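Local structure of amidohydrolase (Brucella melitensis biovar Abortus, 4F0L) at residues Asp23-Asn28 with Lys407-Leu412; Leu76-Gly81 with Glu304-Asp309; Arg112-Met117 with Ala152-Ala157; Ser256-Arg259 with Leu265-Gln268. The protein is probably a metal-dependent deaminase of the amidohydrolase family, related to formimidoylglutamate deiminases, and binds an iron(III) ion at its metal site. All blocks are in the same frame, centred on the assembly; numbering follows the deposited sequence.

The four contacts are spread through one subunit of a dimer built on the TIM-barrel fold of metal-dependent amidohydrolases. Contacts 2 and 3 lie nearest the iron, which is held by His65, His67, His241 and Asp329: the side chain of Asn306 in contact 2 is about 11 Å from the ion, and that of Tyr114 in contact 3 about 13 Å. Contact 1, about 37 Å from contact 2 between centres, ties the N-terminal region to a helix late in the chain. Contacts 1, 2 and 3 all reach the second subunit, and Asp409 of contact 1 forms a salt bridge with Arg79, a contact 2 residue, of that subunit. Contact 4 is a surface pair, its centre about 43 Å from that of contact 1.

Contact 1 (Asp23-Asn28 with Lys407-Leu412); sequences DGWAEN and KGDVVL
The indole of Trp25 lies flat over the backbone of Gly408, with the CA of Gly408 against one face and the carboxylate of Asp409 at its edge. Gly408 CA stands 3.4 Å from the centroid of the five-membered ring of Trp25, nearly along the ring normal, which makes a close CH-pi contact. Glycine suits the place because a CB here would run into the indole. At the pyrrole edge, Trp25 NE1 donates to Asp409 OD1 over 2.8 Å, a short but bent bond with an N-H...O angle of 144°, and the oxygen lies almost in the ring plane. The carboxylate is turned 66° against the ring and takes the proton on its anti side, clearly out of its own plane.

This interface joins the small N-terminal sheet, where strand 24-26 pairs antiparallel with strand 19-21, to the helix that follows strand 395-399. With CG beside its backbone N (chi1 -72°), the Trp25 side chain reaches across to that helix, while Leu20, Val56 and Val58 also pack against the indole. Leu412, one turn after Gly408, sets CD1 beside Trp25 CZ2 at 3.9 Å, an apolar partner for the benzo edge. Asp409 is shared further: OD1 also forms a salt bridge with Arg366, and OD2 another with Arg79 of the second subunit.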
loop_
_atom_site.group_PDB
_atom_site.type_symbol
_atom_site.label_atom_id
_atom_site.label_comp_id
_atom_site.label_asym_id
_atom_site.label_seq_id
_atom_site.Cartn_x
_atom_site.Cartn_y
_atom_site.Cartn_z
ATOM N N ASP B 23 12.411 14.662 -21.411
ATOM C CA ASP B 23 13.765 14.217 -21.672
ATOM C C ASP B 23 14.609 14.139 -20.377
ATOM O O ASP B 23 15.819 14.085 -20.452
ATOM C CB ASP B 23 14.432 15.079 -22.767
ATOM C CG ASP B 23 14.496 16.557 -22.399
ATOM O OD1 ASP B 23 13.802 17.023 -21.455
ATOM O OD2 ASP B 23 15.265 17.275 -23.042
ATOM N N GLY B 24 13.972 14.119 -19.202
ATOM C CA GLY B 24 14.700 13.957 -17.944
ATOM C C GLY B 24 14.521 15.078 -16.917
ATOM O O GLY B 24 13.855 16.106 -17.174
ATOM N N TRP B 25 15.106 14.871 -15.740
ATOM C CA TRP B 25 15.147 15.920 -14.729
ATOM C C TRP B 25 15.894 17.113 -15.202
ATOM O O TRP B 25 16.932 16.989 -15.804
ATOM C CB TRP B 25 15.791 15.446 -13.429
ATOM C CG TRP B 25 14.896 14.494 -12.687
ATOM C CD1 TRP B 25 14.979 13.104 -12.657
ATOM C CD2 TRP B 25 13.744 14.824 -11.882
ATOM N NE1 TRP B 25 13.997 12.570 -11.889
ATOM C CE2 TRP B 25 13.210 13.553 -11.405
ATOM C CE3 TRP B 25 13.122 16.009 -11.491
ATOM C CZ2 TRP B 25 12.113 13.504 -10.588
ATOM C CZ3 TRP B 25 12.011 15.949 -10.657
ATOM C CH2 TRP B 25 11.506 14.733 -10.230
ATOM N N ALA B 26 15.351 18.294 -14.940
ATOM C CA ALA B 26 16.103 19.541 -15.129
ATOM C C ALA B 26 15.985 20.360 -13.867
ATOM O O ALA B 26 15.039 20.202 -13.086
ATOM C CB ALA B 26 15.562 20.324 -16.314
ATOM N N GLU B 27 16.944 21.258 -13.685
ATOM C CA GLU B 27 16.973 22.121 -12.521
ATOM C C GLU B 27 16.668 23.566 -12.875
ATOM O O GLU B 27 16.973 24.037 -13.988
ATOM C CB GLU B 27 18.355 22.042 -11.860
ATOM C CG GLU B 27 18.670 20.665 -11.300
ATOM C CD GLU B 27 20.015 20.667 -10.608
ATOM O OE1 GLU B 27 21.017 20.279 -11.248
ATOM O OE2 GLU B 27 20.082 21.131 -9.461
ATOM N N ASN B 28 16.081 24.263 -11.910
ATOM C CA ASN B 28 15.793 25.668 -12.018
ATOM C C ASN B 28 14.934 25.945 -13.261
ATOM O O ASN B 28 15.325 26.691 -14.158
ATOM C CB ASN B 28 17.104 26.491 -12.005
ATOM C CG ASN B 28 17.703 26.572 -10.611
ATOM O OD1 ASN B 28 16.982 26.710 -9.643
ATOM N ND2 ASN B 28 19.018 26.445 -10.499
ATOM N N LYS B 407 18.024 14.370 -5.042
ATOM C CA LYS B 407 18.044 14.743 -6.453
ATOM C C LYS B 407 16.974 13.891 -7.100
ATOM O O LYS B 407 16.528 12.926 -6.499
ATOM C CB LYS B 407 19.459 14.544 -7.054
ATOM N N GLY B 408 16.483 14.293 -8.267
ATOM C CA GLY B 408 15.253 13.765 -8.884
ATOM C C GLY B 408 14.719 12.360 -8.653
ATOM O O GLY B 408 13.698 12.214 -8.038
ATOM N N ASP B 409 15.331 11.334 -9.231
ATOM C CA ASP B 409 14.791 9.962 -9.135
ATOM C C ASP B 409 14.609 9.487 -7.668
ATOM O O ASP B 409 13.644 8.795 -7.333
ATOM C CB ASP B 409 15.707 8.991 -9.878
ATOM C CG ASP B 409 15.573 9.073 -11.394
ATOM O OD1 ASP B 409 14.709 9.811 -11.916
ATOM O OD2 ASP B 409 16.367 8.380 -12.070
ATOM N N VAL B 410 15.528 9.892 -6.803
ATOM C CA VAL B 410 15.482 9.564 -5.398
ATOM C C VAL B 410 14.199 10.109 -4.784
ATOM O O VAL B 410 13.569 9.457 -3.928
ATOM C CB VAL B 410 16.749 10.095 -4.669
ATOM C CG1 VAL B 410 16.619 9.957 -3.154
ATOM C CG2 VAL B 410 17.982 9.360 -5.183
ATOM N N VAL B 411 13.761 11.283 -5.253
ATOM C CA VAL B 411 12.485 11.828 -4.775
ATOM C C VAL B 411 11.314 10.888 -5.142
ATOM O O VAL B 411 10.420 10.634 -4.300
ATOM C CB VAL B 411 12.192 13.251 -5.301
ATOM C CG1 VAL B 411 10.758 13.639 -4.934
ATOM C CG2 VAL B 411 13.212 14.261 -4.781
ATOM N N LEU B 412 11.304 10.389 -6.384
ATOM C CA LEU B 412 10.217 9.512 -6.842
ATOM C C LEU B 412 10.213 8.212 -6.037
ATOM O O LEU B 412 9.144 7.722 -5.643
ATOM C CB LEU B 412 10.328 9.198 -8.327
ATOM C CG LEU B 412 10.116 10.374 -9.280
ATOM C CD1 LEU B 412 10.387 9.984 -10.746
ATOM C CD2 LEU B 412 8.723 10.988 -9.097
#

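Contact 2 (Leu76-Gly81 with Glu304-Asp309); sequences LAERRG and EANLGD
Asn306 ND2 is gripped by two partners, the carboxylate of Glu78 and the hydroxyl of Tyr345 of the second subunit. The bond to Glu78 OE2 measures 3.0 Å and is nearly straight, with an N-H...O angle of 169°. An asparagine suits this place because its amide can bond to a carboxylate and a hydroxyl without adding a charge. The oxygen lies in the amide plane of Asn306, but the amide reaches it on the syn side and from clearly out of the carboxylate plane; the two flat groups are turned 76° against each other. The side chains approach from opposite directions. Asn306 puts CG anti to the backbone N (chi1 177°), which carries the amide off the helix toward the loop, whereas the Glu78 chain bends at chi2 to bring its carboxylate round to meet it.

The contact joins the loop after strand 56-66, the strand that carries the metal ligand His65, to the end of helix 301-306, which follows barrel strand 296-299. That helix closes in a Schellman motif: Gly308 takes the positive phi that glycine accepts readily, and Asp309 N bonds back to Glu304 O at 2.8 Å. Glu78 OE1 has its strongest partner in Arg348 of the second subunit, a salt bridge that probably helps to keep the buried carboxylate charged. The same guanidinium also meets the backbone oxygen of Asn306, so one arginine of the neighbouring chain links both segments.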
loop_
_atom_site.group_PDB
_atom_site.type_symbol
_atom_site.label_atom_id
_atom_site.label_comp_id
_atom_site.label_asym_id
_atom_site.label_seq_id
_atom_site.Cartn_x
_atom_site.Cartn_y
_atom_site.Cartn_z
ATOM N N LEU B 76 -16.299 -1.145 2.398
ATOM C CA LEU B 76 -17.479 -1.849 2.794
ATOM C C LEU B 76 -17.577 -3.275 2.219
ATOM O O LEU B 76 -18.434 -4.000 2.645
ATOM C CB LEU B 76 -18.741 -1.021 2.445
ATOM C CG LEU B 76 -18.805 0.439 3.005
ATOM C CD1 LEU B 76 -20.107 1.148 2.629
ATOM C CD2 LEU B 76 -18.657 0.527 4.517
ATOM N N ALA B 77 -16.699 -3.681 1.294
ATOM C CA ALA B 77 -16.775 -5.029 0.693
ATOM C C ALA B 77 -15.730 -6.017 1.255
ATOM O O ALA B 77 -15.332 -6.958 0.556
ATOM C CB ALA B 77 -16.647 -4.942 -0.830
ATOM N N GLU B 78 -15.287 -5.810 2.497
ATOM C CA GLU B 78 -14.206 -6.607 3.063
ATOM C C GLU B 78 -14.686 -7.571 4.166
ATOM O O GLU B 78 -13.899 -7.955 5.032
ATOM C CB GLU B 78 -13.074 -5.723 3.589
ATOM C CG GLU B 78 -12.653 -4.591 2.636
ATOM C CD GLU B 78 -12.237 -5.038 1.240
ATOM O OE1 GLU B 78 -11.676 -6.152 1.090
ATOM O OE2 GLU B 78 -12.474 -4.269 0.275
ATOM N N ARG B 79 -15.960 -7.950 4.111
ATOM C CA ARG B 79 -16.529 -8.951 5.005
ATOM C C ARG B 79 -16.827 -10.207 4.218
ATOM O O ARG B 79 -17.441 -10.139 3.157
ATOM C CB ARG B 79 -17.830 -8.466 5.625
ATOM C CG ARG B 79 -17.686 -7.332 6.620
ATOM C CD ARG B 79 -18.989 -7.105 7.370
ATOM N NE ARG B 79 -19.244 -8.106 8.405
ATOM C CZ ARG B 79 -18.761 -8.080 9.658
ATOM N NH1 ARG B 79 -17.964 -7.097 10.082
ATOM N NH2 ARG B 79 -19.082 -9.053 10.500
ATOM N N ARG B 80 -16.390 -11.349 4.731
ATOM C CA ARG B 80 -16.419 -12.599 3.947
ATOM C C ARG B 80 -17.843 -13.050 3.622
ATOM O O ARG B 80 -18.115 -13.446 2.494
ATOM C CB ARG B 80 -15.642 -13.722 4.665
ATOM C CG ARG B 80 -15.706 -15.102 4.003
ATOM C CD ARG B 80 -15.002 -15.128 2.638
ATOM N NE ARG B 80 -15.143 -16.443 1.995
ATOM C CZ ARG B 80 -16.250 -16.899 1.390
ATOM N NH1 ARG B 80 -17.349 -16.143 1.291
ATOM N NH2 ARG B 80 -16.256 -18.115 0.857
ATOM N N GLY B 81 -18.729 -13.035 4.614
ATOM C CA GLY B 81 -20.111 -13.487 4.428
ATOM C C GLY B 81 -20.245 -15.008 4.341
ATOM O O GLY B 81 -19.254 -15.726 4.321
ATOM N N GLU B 304 -7.182 -4.753 -8.764
ATOM C CA GLU B 304 -6.901 -6.122 -9.187
ATOM C C GLU B 304 -6.469 -6.980 -7.979
ATOM O O GLU B 304 -6.825 -8.161 -7.867
ATOM C CB GLU B 304 -5.827 -6.129 -10.304
ATOM C CG GLU B 304 -6.383 -5.727 -11.681
ATOM C CD GLU B 304 -5.368 -5.084 -12.613
ATOM O OE1 GLU B 304 -4.159 -5.318 -12.452
ATOM O OE2 GLU B 304 -5.778 -4.338 -13.525
ATOM N N ALA B 305 -5.664 -6.395 -7.092
ATOM C CA ALA B 305 -5.289 -7.094 -5.840
ATOM C C ALA B 305 -6.515 -7.302 -4.940
ATOM O O ALA B 305 -6.705 -8.385 -4.391
ATOM C CB ALA B 305 -4.250 -6.291 -5.072
ATOM N N ASN B 306 -7.307 -6.234 -4.742
ATOM C CA ASN B 306 -8.472 -6.292 -3.876
ATOM C C ASN B 306 -9.469 -7.345 -4.400
ATOM O O ASN B 306 -10.194 -7.981 -3.624
ATOM C CB ASN B 306 -9.106 -4.897 -3.772
ATOM C CG ASN B 306 -10.365 -4.890 -2.950
ATOM O OD1 ASN B 306 -11.455 -5.217 -3.463
ATOM N ND2 ASN B 306 -10.235 -4.558 -1.668
ATOM N N LEU B 307 -9.506 -7.529 -5.714
ATOM C CA LEU B 307 -10.407 -8.516 -6.325
ATOM C C LEU B 307 -9.746 -9.904 -6.536
ATOM O O LEU B 307 -10.407 -10.825 -6.987
ATOM C CB LEU B 307 -10.957 -7.979 -7.667
ATOM C CG LEU B 307 -11.808 -6.725 -7.605
ATOM C CD1 LEU B 307 -12.220 -6.222 -9.005
ATOM C CD2 LEU B 307 -13.052 -7.041 -6.776
ATOM N N GLY B 308 -8.460 -10.059 -6.212
ATOM C CA GLY B 308 -7.729 -11.307 -6.526
ATOM C C GLY B 308 -7.670 -11.683 -8.017
ATOM O O GLY B 308 -7.696 -12.878 -8.360
ATOM N N ASP B 309 -7.592 -10.684 -8.901
ATOM C CA ASP B 309 -7.675 -10.935 -10.344
ATOM C C ASP B 309 -6.469 -11.721 -10.854
ATOM O O ASP B 309 -6.630 -12.702 -11.549
ATOM C CB ASP B 309 -7.766 -9.654 -11.159
ATOM C CG ASP B 309 -9.097 -8.939 -11.027
ATOM O OD1 ASP B 309 -10.133 -9.600 -10.850
ATOM O OD2 ASP B 309 -9.095 -7.686 -11.139
#

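Contact 3 (Arg112-Met117 with Ala152-Ala157); sequences RLYVDM and AAATTA
Tyr114 packs one side of helix 103-119 against helix 145-157, two outer helices of the TIM barrel that flank strand 122-129. The short segments cross at -42° with their axes 9.0 Å apart, and the alanines at 153, 154 and 157 suit so close an approach, since each offers a single methyl group. The tyrosine CB meets the first of its partners, Ala157 CB, at 3.9 Å. With CG beside the backbone N (chi1 -61°), the ring then runs along the alanine helix toward its earlier turn. There CD2 comes edge-on to the backbone, 3.8 Å from Ala154 N, and the carbonyl carbon of Ala153 lies near the ring plane as well. Ala153 CB touches the same ring carbon at 4.2 Å. Further out, CE2 reaches the methyl of Ala154. One edge of the ring is therefore lined by two successive alanines, a purely van der Waals fit in which no hydrogen bond crosses between the segments.

Around this buried patch, Ala110 and Leu111 of the longer helix extend the packing against Ala153 and Ala157. An aromatic residue with a polar tip suits the position, because the ring fills the seam between the helices while its phenol can reach the barrel strand behind them: Tyr114 OH is hydrogen-bonded to Glu127 OE1 on strand 122-129.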
loop_
_atom_site.group_PDB
_atom_site.type_symbol
_atom_site.label_atom_id
_atom_site.label_comp_id
_atom_site.label_asym_id
_atom_site.label_seq_id
_atom_site.Cartn_x
_atom_site.Cartn_y
_atom_site.Cartn_z
ATOM N N ARG B 112 -16.670 14.026 -4.541
ATOM C CA ARG B 112 -15.753 13.735 -3.445
ATOM C C ARG B 112 -14.628 12.808 -3.899
ATOM O O ARG B 112 -13.494 12.931 -3.440
ATOM C CB ARG B 112 -16.499 13.144 -2.250
ATOM C CG ARG B 112 -15.661 12.951 -1.008
ATOM C CD ARG B 112 -15.139 14.295 -0.483
ATOM N NE ARG B 112 -14.174 14.185 0.618
ATOM C CZ ARG B 112 -12.864 13.919 0.472
ATOM N NH1 ARG B 112 -12.316 13.736 -0.713
ATOM N NH2 ARG B 112 -12.099 13.834 1.540
ATOM N N LEU B 113 -14.944 11.894 -4.799
ATOM C CA LEU B 113 -13.922 11.067 -5.449
ATOM C C LEU B 113 -12.897 11.865 -6.245
ATOM O O LEU B 113 -11.672 11.646 -6.126
ATOM C CB LEU B 113 -14.579 10.087 -6.388
ATOM C CG LEU B 113 -13.602 9.330 -7.286
ATOM C CD1 LEU B 113 -12.597 8.537 -6.465
ATOM C CD2 LEU B 113 -14.336 8.457 -8.333
ATOM N N TYR B 114 -13.392 12.800 -7.042
ATOM C CA TYR B 114 -12.484 13.578 -7.880
ATOM C C TYR B 114 -11.627 14.502 -7.016
ATOM O O TYR B 114 -10.464 14.746 -7.336
ATOM C CB TYR B 114 -13.240 14.325 -9.010
ATOM C CG TYR B 114 -13.985 13.404 -9.992
ATOM C CD1 TYR B 114 -13.587 12.080 -10.204
ATOM C CD2 TYR B 114 -15.078 13.861 -10.708
ATOM C CE1 TYR B 114 -14.274 11.248 -11.073
ATOM C CE2 TYR B 114 -15.742 13.052 -11.581
ATOM C CZ TYR B 114 -15.347 11.746 -11.762
ATOM O OH TYR B 114 -16.018 10.908 -12.629
ATOM N N VAL B 115 -12.174 14.997 -5.900
ATOM C CA VAL B 115 -11.356 15.731 -4.945
ATOM C C VAL B 115 -10.225 14.844 -4.377
ATOM O O VAL B 115 -9.055 15.249 -4.293
ATOM C CB VAL B 115 -12.210 16.331 -3.822
ATOM C CG1 VAL B 115 -11.348 16.650 -2.586
ATOM C CG2 VAL B 115 -12.987 17.555 -4.327
ATOM N N ASP B 116 -10.584 13.640 -3.959
ATOM C CA ASP B 116 -9.605 12.673 -3.461
ATOM C C ASP B 116 -8.509 12.390 -4.548
ATOM O O ASP B 116 -7.300 12.400 -4.275
ATOM C CB ASP B 116 -10.378 11.397 -3.094
ATOM C CG ASP B 116 -9.851 10.713 -1.876
ATOM O OD1 ASP B 116 -8.602 10.665 -1.781
ATOM O OD2 ASP B 116 -10.678 10.165 -1.058
ATOM N N MET B 117 -8.936 12.154 -5.787
ATOM C CA MET B 117 -7.974 11.937 -6.896
ATOM C C MET B 117 -7.063 13.147 -7.076
ATOM O O MET B 117 -5.870 12.997 -7.182
ATOM C CB MET B 117 -8.705 11.675 -8.210
ATOM C CG MET B 117 -9.370 10.290 -8.285
ATOM S SD MET B 117 -10.163 10.062 -9.884
ATOM C CE MET B 117 -10.608 8.319 -9.843
ATOM N N ALA B 152 -20.736 17.581 -14.253
ATOM C CA ALA B 152 -20.917 18.615 -13.250
ATOM C C ALA B 152 -19.949 18.427 -12.098
ATOM O O ALA B 152 -19.361 19.424 -11.617
ATOM C CB ALA B 152 -22.356 18.669 -12.728
ATOM N N ALA B 153 -19.781 17.171 -11.645
ATOM C CA ALA B 153 -18.848 16.865 -10.563
ATOM C C ALA B 153 -17.398 17.212 -10.976
ATOM O O ALA B 153 -16.684 17.929 -10.264
ATOM C CB ALA B 153 -18.965 15.389 -10.159
ATOM N N ALA B 154 -16.988 16.760 -12.150
ATOM C CA ALA B 154 -15.655 17.089 -12.645
ATOM C C ALA B 154 -15.434 18.615 -12.756
ATOM O O ALA B 154 -14.356 19.120 -12.386
ATOM C CB ALA B 154 -15.392 16.412 -13.999
ATOM N N THR B 155 -16.446 19.344 -13.255
ATOM C CA THR B 155 -16.370 20.786 -13.384
ATOM C C THR B 155 -16.191 21.457 -12.033
ATOM O O THR B 155 -15.319 22.324 -11.865
ATOM C CB THR B 155 -17.613 21.373 -14.081
ATOM O OG1 THR B 155 -17.706 20.810 -15.383
ATOM C CG2 THR B 155 -17.522 22.928 -14.193
ATOM N N THR B 156 -16.979 21.035 -11.058
ATOM C CA THR B 156 -16.884 21.619 -9.730
ATOM C C THR B 156 -15.508 21.327 -9.135
ATOM O O THR B 156 -14.904 22.199 -8.490
ATOM C CB THR B 156 -17.968 21.062 -8.774
ATOM O OG1 THR B 156 -19.253 21.328 -9.305
ATOM C CG2 THR B 156 -17.841 21.651 -7.353
ATOM N N ALA B 157 -15.029 20.102 -9.352
ATOM C CA ALA B 157 -13.714 19.683 -8.812
ATOM C C ALA B 157 -12.539 20.386 -9.489
ATOM O O ALA B 157 -11.455 20.542 -8.897
ATOM C CB ALA B 157 -13.546 18.168 -8.921
#

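Contact 4 (Ser256-Arg259 with Leu265-Gln268); sequences SGKR and LDHQ
A short turn between two consecutive helices, 246-256 and 260-267, carries this surface contact, in which a residue of the turn meets the last residues of the second helix. Lys258 extends toward the last turn of helix 260-267 and sets its ammonium group against the carboxylate of Asp266. The salt bridge joins Lys258 NZ to Asp266 OD2, modelled at 2.4 Å, a separation so short that its exact length is doubtful. The two side chains cross at a slant, and the lysine, extended through chi2 and chi3, bends at chi4 (-114°) to direct NZ to the oxygen. Lysine fits here because a long flexible chain is needed to span the CA atoms of Lys258 and Asp266, 9.5 Å apart.

The next residue, His267, brings CE1 to 4.5 Å from Lys258 CE, a looser contact. Its ring stacks on Trp263, and its ND1 is hydrogen-bonded to the backbone oxygen of the same residue; the lysine chain also touches Trp263. On the turn itself, Ser256 OG accepts from Lys258 N at 3.0 Å, with an N-H...O angle of 145°, and is also hydrogen-bonded to Cys252 O, while Gly257 supplies the positive phi with which the first helix ends. Arg259 then sits at the N-cap of the second helix, where its backbone N is hydrogen-bonded to Glu262 OE1. Serine accepting from the nitrogen two residues on is an ST turn, here at the C-terminal end of helix 246-256, in the short link to helix 260-267 on the outside of the amidohydrolase fold.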
loop_
_atom_site.group_PDB
_atom_site.type_symbol
_atom_site.label_atom_id
_atom_site.label_comp_id
_atom_site.label_asym_id
_atom_site.label_seq_id
_atom_site.Cartn_x
_atom_site.Cartn_y
_atom_site.Cartn_z
ATOM N N SER B 256 -15.398 -19.164 -28.604
ATOM C CA SER B 256 -14.772 -18.789 -29.881
ATOM C C SER B 256 -13.551 -19.607 -30.290
ATOM O O SER B 256 -13.114 -19.506 -31.444
ATOM C CB SER B 256 -14.313 -17.337 -29.822
ATOM O OG SER B 256 -13.242 -17.196 -28.896
ATOM N N GLY B 257 -12.993 -20.389 -29.357
ATOM C CA GLY B 257 -11.722 -21.071 -29.576
ATOM C C GLY B 257 -10.533 -20.148 -29.347
ATOM O O GLY B 257 -9.395 -20.537 -29.549
ATOM N N LYS B 258 -10.793 -18.915 -28.922
ATOM C CA LYS B 258 -9.749 -17.896 -28.766
ATOM C C LYS B 258 -9.830 -17.244 -27.378
ATOM O O LYS B 258 -10.891 -17.187 -26.751
ATOM C CB LYS B 258 -9.893 -16.792 -29.819
ATOM C CG LYS B 258 -9.532 -17.194 -31.239
ATOM C CD LYS B 258 -9.916 -16.089 -32.223
ATOM C CE LYS B 258 -9.841 -16.526 -33.683
ATOM N NZ LYS B 258 -8.780 -15.822 -34.457
ATOM N N ARG B 259 -8.689 -16.749 -26.920
ATOM C CA ARG B 259 -8.632 -15.988 -25.674
ATOM C C ARG B 259 -9.144 -14.572 -25.943
ATOM O O ARG B 259 -9.303 -14.165 -27.097
ATOM C CB ARG B 259 -7.195 -15.962 -25.141
ATOM C CG ARG B 259 -6.546 -17.323 -24.884
ATOM C CD ARG B 259 -5.027 -17.154 -24.667
ATOM N NE ARG B 259 -4.774 -16.311 -23.484
ATOM C CZ ARG B 259 -4.709 -16.771 -22.236
ATOM N NH1 ARG B 259 -4.811 -18.081 -21.984
ATOM N NH2 ARG B 259 -4.547 -15.928 -21.240
ATOM N N LEU B 265 -7.938 -8.600 -30.923
ATOM C CA LEU B 265 -6.934 -8.176 -31.914
ATOM C C LEU B 265 -7.259 -8.727 -33.314
ATOM O O LEU B 265 -6.974 -8.080 -34.316
ATOM C CB LEU B 265 -5.532 -8.605 -31.494
ATOM C CG LEU B 265 -5.011 -7.968 -30.199
ATOM C CD1 LEU B 265 -3.617 -8.485 -29.884
ATOM C CD2 LEU B 265 -5.041 -6.447 -30.340
ATOM N N ASP B 266 -7.875 -9.906 -33.366
ATOM C CA ASP B 266 -8.250 -10.525 -34.644
ATOM C C ASP B 266 -9.507 -9.931 -35.272
ATOM O O ASP B 266 -9.667 -10.015 -36.500
ATOM C CB ASP B 266 -8.494 -12.033 -34.489
ATOM C CG ASP B 266 -7.216 -12.827 -34.257
ATOM O OD1 ASP B 266 -6.110 -12.257 -34.358
ATOM O OD2 ASP B 266 -7.317 -14.040 -33.996
ATOM N N HIS B 267 -10.393 -9.341 -34.471
ATOM C CA HIS B 267 -11.684 -8.863 -34.997
ATOM C C HIS B 267 -11.853 -7.374 -35.039
ATOM O O HIS B 267 -12.852 -6.884 -35.557
ATOM C CB HIS B 267 -12.830 -9.463 -34.199
ATOM C CG HIS B 267 -13.007 -10.930 -34.436
ATOM N ND1 HIS B 267 -12.320 -11.859 -33.749
ATOM C CD2 HIS B 267 -13.804 -11.617 -35.342
ATOM C CE1 HIS B 267 -12.676 -13.079 -34.177
ATOM N NE2 HIS B 267 -13.577 -12.931 -35.158
ATOM N N GLN B 268 -10.923 -6.629 -34.458
ATOM C CA GLN B 268 -10.978 -5.176 -34.511
ATOM C C GLN B 268 -9.606 -4.672 -34.924
ATOM O O GLN B 268 -8.585 -5.322 -34.686
ATOM C CB GLN B 268 -11.378 -4.607 -33.150
ATOM C CG GLN B 268 -12.816 -4.886 -32.749
ATOM C CD GLN B 268 -13.825 -4.123 -33.602
ATOM O OE1 GLN B 268 -13.571 -2.997 -34.043
ATOM N NE2 GLN B 268 -14.974 -4.742 -33.853
#